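Local coordinates for Lmo0135 protein (Listeria monocytogenes EGD-e, PDB 5ISU), which is the substrate-binding protein CtaP of an ABC transporter and probably takes part in peptide uptake, at residues 278-288 / 359-369. Residues are numbered along the deposited sequence; the frame is centred on the assembly and turned at random.
Sequences ALSYALDREEI and YLQQQYKEIGV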
ATOM      1  N   ALA A 278     -19.241 -19.913 -10.576  1.00 54.24           N
ATOM      2  CA  ALA A 278     -20.552 -19.390 -10.978  1.00 55.53           C
ATOM      3  C   ALA A 278     -20.699 -17.921 -10.555  1.00 53.66           C
ATOM      4  O   ALA A 278     -21.196 -17.099 -11.322  1.00 55.05           O
ATOM      5  CB  ALA A 278     -21.670 -20.223 -10.380  1.00 57.47           C
ATOM      6  N   LEU A 279     -20.219 -17.600  -9.352  1.00 52.24           N
ATOM      7  CA  LEU A 279     -20.305 -16.250  -8.788  1.00 51.00           C
ATOM      8  C   LEU A 279     -19.285 -15.287  -9.400  1.00 50.55           C
ATOM      9  O   LEU A 279     -19.266 -14.097  -9.058  1.00 49.04           O
ATOM     10  CB  LEU A 279     -20.147 -16.292  -7.264  1.00 52.73           C
ATOM     11  CG  LEU A 279     -21.165 -17.130  -6.484  1.00 55.74           C
ATOM     12  CD1 LEU A 279     -20.786 -17.216  -5.011  1.00 55.84           C
ATOM     13  CD2 LEU A 279     -22.590 -16.607  -6.643  1.00 57.44           C
ATOM     14  N   SER A 280     -18.424 -15.814 -10.269  1.00 48.48           N
ATOM     15  CA  SER A 280     -17.457 -15.006 -10.997  1.00 45.70           C
ATOM     16  C   SER A 280     -18.036 -14.743 -12.396  1.00 44.57           C
ATOM     17  O   SER A 280     -18.092 -13.588 -12.872  1.00 42.32           O
ATOM     18  CB  SER A 280     -16.101 -15.723 -11.091  1.00 44.83           C
ATOM     19  OG  SER A 280     -15.610 -16.032  -9.804  1.00 42.87           O
ATOM     20  N   TYR A 281     -18.455 -15.814 -13.050  1.00 44.91           N
ATOM     21  CA  TYR A 281     -19.076 -15.722 -14.378  1.00 48.14           C
ATOM     22  C   TYR A 281     -20.334 -14.858 -14.432  1.00 50.13           C
ATOM     23  O   TYR A 281     -20.732 -14.427 -15.505  1.00 51.78           O
ATOM     24  CB  TYR A 281     -19.450 -17.110 -14.910  1.00 50.47           C
ATOM     25  CG  TYR A 281     -18.321 -17.894 -15.528  1.00 50.93           C
ATOM     26  CD1 TYR A 281     -17.735 -17.469 -16.721  1.00 50.50           C
ATOM     27  CD2 TYR A 281     -17.911 -19.117 -14.994  1.00 53.62           C
ATOM     28  CE1 TYR A 281     -16.721 -18.201 -17.323  1.00 52.27           C
ATOM     29  CE2 TYR A 281     -16.911 -19.865 -15.603  1.00 53.85           C
ATOM     30  CZ  TYR A 281     -16.320 -19.400 -16.764  1.00 52.63           C
ATOM     31  OH  TYR A 281     -15.325 -20.131 -17.356  1.00 55.75           O
ATOM     32  N   ALA A 282     -20.990 -14.641 -13.299  1.00 51.08           N
ATOM     33  CA  ALA A 282     -22.186 -13.801 -13.285  1.00 53.32           C
ATOM     34  C   ALA A 282     -21.858 -12.302 -13.358  1.00 52.55           C
ATOM     35  O   ALA A 282     -22.754 -11.487 -13.579  1.00 52.55           O
ATOM     36  CB  ALA A 282     -23.006 -14.084 -12.030  1.00 54.32           C
ATOM     37  N   LEU A 283     -20.580 -11.953 -13.205  1.00 49.26           N
ATOM     38  CA  LEU A 283     -20.162 -10.560 -13.121  1.00 47.96           C
ATOM     39  C   LEU A 283     -19.413 -10.032 -14.337  1.00 45.26           C
ATOM     40  O   LEU A 283     -18.842 -10.802 -15.106  1.00 45.54           O
ATOM     41  CB  LEU A 283     -19.263 -10.402 -11.891  1.00 46.00           C
ATOM     42  CG  LEU A 283     -19.801 -10.943 -10.561  1.00 47.63           C
ATOM     43  CD1 LEU A 283     -18.747 -10.854  -9.471  1.00 45.63           C
ATOM     44  CD2 LEU A 283     -21.063 -10.209 -10.137  1.00 49.30           C
ATOM     45  N   ASP A 284     -19.432  -8.702 -14.481  1.00 45.76           N
ATOM     46  CA  ASP A 284     -18.713  -7.981 -15.556  1.00 46.70           C
ATOM     47  C   ASP A 284     -17.997  -6.773 -14.976  1.00 45.37           C
ATOM     48  O   ASP A 284     -18.625  -5.823 -14.501  1.00 47.57           O
ATOM     49  CB  ASP A 284     -19.629  -7.529 -16.686  1.00 48.97           C
ATOM     50  CG  ASP A 284     -18.898  -6.664 -17.712  1.00 51.97           C
ATOM     51  OD1 ASP A 284     -18.589  -5.487 -17.420  1.00 52.27           O
ATOM     52  OD2 ASP A 284     -18.625  -7.164 -18.819  1.00 56.97           O
ATOM     53  N   ARG A 285     -16.682  -6.796 -15.081  1.00 41.77           N
ATOM     54  CA  ARG A 285     -15.845  -5.752 -14.517  1.00 41.62           C
ATOM     55  C   ARG A 285     -16.108  -4.314 -14.954  1.00 41.38           C
ATOM     56  O   ARG A 285     -16.123  -3.442 -14.100  1.00 38.68           O
ATOM     57  CB  ARG A 285     -14.376  -6.107 -14.739  1.00 42.14           C
ATOM     58  CG  ARG A 285     -13.951  -7.272 -13.867  1.00 41.17           C
ATOM     59  CD  ARG A 285     -12.533  -7.701 -14.116  1.00 39.18           C
ATOM     60  NE  ARG A 285     -12.163  -8.770 -13.183  1.00 40.33           N
ATOM     61  CZ  ARG A 285     -12.346 -10.082 -13.398  1.00 41.88           C
ATOM     62  NH1 ARG A 285     -11.972 -10.965 -12.475  1.00 40.56           N
ATOM     63  NH2 ARG A 285     -12.896 -10.529 -14.520  1.00 42.59           N
ATOM     64  N   GLU A 286     -16.291  -4.056 -16.254  1.00 42.91           N
ATOM     65  CA  GLU A 286     -16.558  -2.671 -16.715  1.00 45.69           C
ATOM     66  C   GLU A 286     -17.834  -2.126 -16.091  1.00 46.33           C
ATOM     67  O   GLU A 286     -17.907  -0.947 -15.778  1.00 45.98           O
ATOM     68  CB  GLU A 286     -16.608  -2.549 -18.238  1.00 46.45           C
ATOM     69  CG  GLU A 286     -15.259  -2.818 -18.885  1.00 49.90           C
ATOM     70  CD  GLU A 286     -15.134  -2.327 -20.332  1.00 55.10           C
ATOM     71  OE1 GLU A 286     -14.080  -2.625 -20.930  1.00 57.19           O
ATOM     72  OE2 GLU A 286     -16.053  -1.639 -20.865  1.00 57.19           O
ATOM     73  N   GLU A 287     -18.817  -2.995 -15.896  1.00 46.92           N
ATOM     74  CA  GLU A 287     -20.072  -2.607 -15.247  1.00 50.49           C
ATOM     75  C   GLU A 287     -19.862  -2.299 -13.762  1.00 50.21           C
ATOM     76  O   GLU A 287     -20.419  -1.318 -13.255  1.00 51.79           O
ATOM     77  CB  GLU A 287     -21.142  -3.695 -15.411  1.00 54.20           C
ATOM     78  CG  GLU A 287     -21.663  -3.838 -16.843  1.00 57.99           C
ATOM     79  CD  GLU A 287     -22.821  -4.829 -16.983  1.00 62.13           C
ATOM     80  OE1 GLU A 287     -23.051  -5.691 -16.081  1.00 62.75           O
ATOM     81  OE2 GLU A 287     -23.500  -4.749 -18.015  1.00 63.15           O
ATOM     82  N   ILE A 288     -19.073  -3.126 -13.065  1.00 46.76           N
ATOM     83  CA  ILE A 288     -18.796  -2.870 -11.642  1.00 46.05           C
ATOM     84  C   ILE A 288     -18.098  -1.525 -11.473  1.00 43.71           C
ATOM     85  O   ILE A 288     -18.475  -0.726 -10.620  1.00 45.93           O
ATOM     86  CB  ILE A 288     -17.924  -3.956 -11.000  1.00 45.41           C
ATOM     87  CG1 ILE A 288     -18.662  -5.295 -10.994  1.00 46.99           C
ATOM     88  CG2 ILE A 288     -17.578  -3.569  -9.562  1.00 44.80           C
ATOM     89  CD1 ILE A 288     -17.813  -6.473 -10.558  1.00 45.57           C
ATOM     90  N   TYR A 359     -24.666  -4.482  -7.095  1.00 55.57           N
ATOM     91  CA  TYR A 359     -24.410  -5.094  -8.386  1.00 51.99           C
ATOM     92  C   TYR A 359     -24.310  -6.625  -8.228  1.00 53.28           C
ATOM     93  O   TYR A 359     -24.881  -7.369  -9.012  1.00 54.80           O
ATOM     94  CB  TYR A 359     -23.163  -4.500  -9.036  1.00 49.44           C
ATOM     95  CG  TYR A 359     -22.869  -5.126 -10.362  1.00 47.63           C
ATOM     96  CD1 TYR A 359     -23.443  -4.641 -11.536  1.00 48.71           C
ATOM     97  CD2 TYR A 359     -22.037  -6.220 -10.446  1.00 47.24           C
ATOM     98  CE1 TYR A 359     -23.176  -5.242 -12.754  1.00 48.07           C
ATOM     99  CE2 TYR A 359     -21.766  -6.818 -11.656  1.00 47.61           C
ATOM    100  CZ  TYR A 359     -22.329  -6.327 -12.794  1.00 46.63           C
ATOM    101  OH  TYR A 359     -22.038  -6.968 -13.960  1.00 53.52           O
ATOM    102  N   LEU A 360     -23.598  -7.093  -7.210  1.00 54.92           N
ATOM    103  CA  LEU A 360     -23.496  -8.542  -6.965  1.00 55.75           C
ATOM    104  C   LEU A 360     -24.884  -9.138  -6.675  1.00 55.81           C
ATOM    105  O   LEU A 360     -25.263 -10.176  -7.220  1.00 55.67           O
ATOM    106  CB  LEU A 360     -22.552  -8.849  -5.799  1.00 54.67           C
ATOM    107  CG  LEU A 360     -21.115  -8.329  -5.840  1.00 53.67           C
ATOM    108  CD1 LEU A 360     -20.345  -8.836  -4.623  1.00 55.46           C
ATOM    109  CD2 LEU A 360     -20.400  -8.740  -7.102  1.00 51.80           C
ATOM    110  N   GLN A 361     -25.644  -8.455  -5.830  1.00 59.72           N
ATOM    111  CA  GLN A 361     -27.007  -8.886  -5.477  1.00 62.95           C
ATOM    112  C   GLN A 361     -27.860  -9.021  -6.729  1.00 63.27           C
ATOM    113  O   GLN A 361     -28.527 -10.043  -6.941  1.00 65.49           O
ATOM    114  CB  GLN A 361     -27.659  -7.875  -4.540  1.00 65.27           C
ATOM    115  CG  GLN A 361     -29.019  -8.294  -4.010  1.00 68.43           C
ATOM    116  CD  GLN A 361     -29.671  -7.208  -3.191  1.00 71.60           C
ATOM    117  OE1 GLN A 361     -29.626  -6.027  -3.544  1.00 72.57           O
ATOM    118  NE2 GLN A 361     -30.315  -7.602  -2.105  1.00 76.64           N
ATOM    119  N   GLN A 362     -27.827  -7.973  -7.542  1.00 62.48           N
ATOM    120  CA  GLN A 362     -28.538  -7.911  -8.813  1.00 62.53           C
ATOM    121  C   GLN A 362     -28.114  -9.069  -9.720  1.00 62.98           C
ATOM    122  O   GLN A 362     -28.966  -9.796 -10.236  1.00 64.66           O
ATOM    123  CB  GLN A 362     -28.201  -6.583  -9.502  1.00 64.43           C
ATOM    124  CG  GLN A 362     -28.939  -6.286 -10.804  1.00 68.94           C
ATOM    125  CD  GLN A 362     -28.236  -5.207 -11.624  1.00 67.41           C
ATOM    126  OE1 GLN A 362     -27.069  -5.361 -12.012  1.00 67.20           O
ATOM    127  NE2 GLN A 362     -28.943  -4.132 -11.917  1.00 68.18           N
ATOM    128  N   GLN A 363     -26.794  -9.256  -9.883  1.00 60.42           N
ATOM    129  CA  GLN A 363     -26.273 -10.290 -10.782  1.00 58.62           C
ATOM    130  C   GLN A 363     -26.496 -11.682 -10.279  1.00 58.87           C
ATOM    131  O   GLN A 363     -26.712 -12.589 -11.075  1.00 59.20           O
ATOM    132  CB  GLN A 363     -24.784 -10.078 -11.103  1.00 57.77           C
ATOM    133  CG  GLN A 363     -24.514  -8.806 -11.910  1.00 58.23           C
ATOM    134  CD  GLN A 363     -25.326  -8.725 -13.202  1.00 58.67           C
ATOM    135  OE1 GLN A 363     -26.047  -7.753 -13.430  1.00 60.34           O
ATOM    136  NE2 GLN A 363     -25.255  -9.769 -14.020  1.00 58.29           N
ATOM    137  N   TYR A 364     -26.421 -11.872  -8.968  1.00 61.41           N
ATOM    138  CA  TYR A 364     -26.666 -13.196  -8.409  1.00 63.66           C
ATOM    139  C   TYR A 364     -28.150 -13.543  -8.479  1.00 66.14           C
ATOM    140  O   TYR A 364     -28.492 -14.697  -8.735  1.00 66.42           O
ATOM    141  CB  TYR A 364     -26.061 -13.374  -7.009  1.00 64.17           C
ATOM    142  CG  TYR A 364     -24.541 -13.204  -6.963  1.00 61.04           C
ATOM    143  CD1 TYR A 364     -23.732 -13.508  -8.069  1.00 59.48           C
ATOM    144  CD2 TYR A 364     -23.904 -12.840  -5.788  1.00 61.17           C
ATOM    145  CE1 TYR A 364     -22.353 -13.369  -8.016  1.00 57.17           C
ATOM    146  CE2 TYR A 364     -22.517 -12.718  -5.726  1.00 59.58           C
ATOM    147  CZ  TYR A 364     -21.752 -12.982  -6.841  1.00 57.19           C
ATOM    148  OH  TYR A 364     -20.385 -12.862  -6.776  1.00 57.55           O
ATOM    149  N   LYS A 365     -29.027 -12.557  -8.291  1.00 76.48           N
ATOM    150  CA  LYS A 365     -30.459 -12.810  -8.458  1.00 83.76           C
ATOM    151  C   LYS A 365     -30.731 -13.465  -9.807  1.00 85.14           C
ATOM    152  O   LYS A 365     -31.450 -14.463  -9.878  1.00 88.04           O
ATOM    153  CB  LYS A 365     -31.303 -11.532  -8.371  1.00 89.61           C
ATOM    154  CG  LYS A 365     -31.697 -11.100  -6.969  1.00 96.52           C
ATOM    155  CD  LYS A 365     -32.752  -9.996  -7.017  1.00100.39           C
ATOM    156  CE  LYS A 365     -33.201  -9.592  -5.617  1.00102.82           C
ATOM    157  NZ  LYS A 365     -34.257  -8.540  -5.636  1.00106.30           N
ATOM    158  N   GLU A 366     -30.119 -12.920 -10.860  1.00 81.67           N
ATOM    159  CA  GLU A 366     -30.326 -13.413 -12.224  1.00 83.60           C
ATOM    160  C   GLU A 366     -29.834 -14.855 -12.468  1.00 84.61           C
ATOM    161  O   GLU A 366     -30.272 -15.497 -13.426  1.00 89.37           O
ATOM    162  CB  GLU A 366     -29.720 -12.445 -13.245  1.00 82.37           C
ATOM    163  CG  GLU A 366     -30.222 -12.682 -14.667  1.00 86.03           C
ATOM    164  CD  GLU A 366     -29.730 -11.653 -15.663  1.00 86.01           C
ATOM    165  OE1 GLU A 366     -30.170 -11.709 -16.835  1.00 88.74           O
ATOM    166  OE2 GLU A 366     -28.910 -10.790 -15.287  1.00 85.58           O
ATOM    167  N   ILE A 367     -28.936 -15.367 -11.621  1.00 81.48           N
ATOM    168  CA  ILE A 367     -28.489 -16.773 -11.760  1.00 81.01           C
ATOM    169  C   ILE A 367     -29.140 -17.682 -10.699  1.00 81.33           C
ATOM    170  O   ILE A 367     -28.648 -18.774 -10.431  1.00 79.92           O
ATOM    171  CB  ILE A 367     -26.935 -16.952 -11.763  1.00 77.55           C
ATOM    172  CG1 ILE A 367     -26.297 -16.586 -10.413  1.00 75.68           C
ATOM    173  CG2 ILE A 367     -26.319 -16.143 -12.890  1.00 74.76           C
ATOM    174  CD1 ILE A 367     -24.869 -17.085 -10.258  1.00 72.57           C
ATOM    175  N   GLY A 368     -30.242 -17.220 -10.106  1.00 83.45           N
ATOM    176  CA  GLY A 368     -30.985 -17.991  -9.107  1.00 84.29           C
ATOM    177  C   GLY A 368     -30.402 -18.028  -7.704  1.00 83.80           C
ATOM    178  O   GLY A 368     -30.803 -18.879  -6.900  1.00 87.60           O
ATOM    179  N   VAL A 369     -29.476 -17.114  -7.395  1.00 79.68           N
ATOM    180  CA  VAL A 369     -28.836 -17.057  -6.063  1.00 78.33           C
ATOM    181  C   VAL A 369     -29.278 -15.792  -5.322  1.00 77.56           C
ATOM    182  O   VAL A 369     -29.192 -14.703  -5.872  1.00 74.14           O
ATOM    183  CB  VAL A 369     -27.285 -17.071  -6.175  1.00 74.02           C
ATOM    184  CG1 VAL A 369     -26.627 -16.917  -4.801  1.00 71.78           C
ATOM    185  CG2 VAL A 369     -26.806 -18.340  -6.868  1.00 73.57           C
TER
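Leu-279 lays its CD2 methyl over the centre of the Tyr-364 ring, a CH-pi contact 3.5 Å from the centroid, where the end of helix 273-281 and the link to helix 285-292 pack on helix 351-365 in this periplasmic-binding-protein-type fold. The same tyrosine turns its hydroxyl back to the backbone: Tyr-364 OH donates to Leu-279 O at 2.8 Å, in the carbonyl plane and on a lone pair. One aromatic residue thus offers a greasy face to a leucine and a hydroxyl to a backbone carbonyl.

At Ala-282 the backbones come close, and a bare methyl suits the spot: its CB packs against the edge of the Tyr-364 ring and the CD1 and CG2 methyls of Ile-367, 4.0 Å from Ile-367 CD1. Ala-282 O receives Gln-363 NE2 almost head-on, at 3.1 Å. A bend at chi2 (-55°) brings the amide there, while Gln-363 CG, set beside the backbone N, lies over one face of Tyr-359, toward the rim.

Leu-283, with its branched end, fills the groove between Tyr-359, Leu-360 and Tyr-364; its CD2 lies 3.4 Å from Leu-360 CD2, a tight pair. Tyr-463 of strand 462-475 also packs on this leucine.

Asp-284 is the N-cap of the next helix: its short carboxylate can reach back to the helix start, where OD1 accepts from Glu-287 N, while its own amide makes a weak bond to Tyr-359 OH. With CG anti to the backbone N (chi1 179°), Tyr-359 reaches across the interface to Glu-287 and Ile-288. The longer chain of Glu-287, extended beyond CG, carries its carboxylate to the tyrosine hydroxyl, 82° from the ring plane, and its OE1 takes the bond from Tyr-359 OH on the anti lone pair at 2.7 Å. Ile-288 supplies an apolar flank, its CG1 3.5 Å from Tyr-359 CE2.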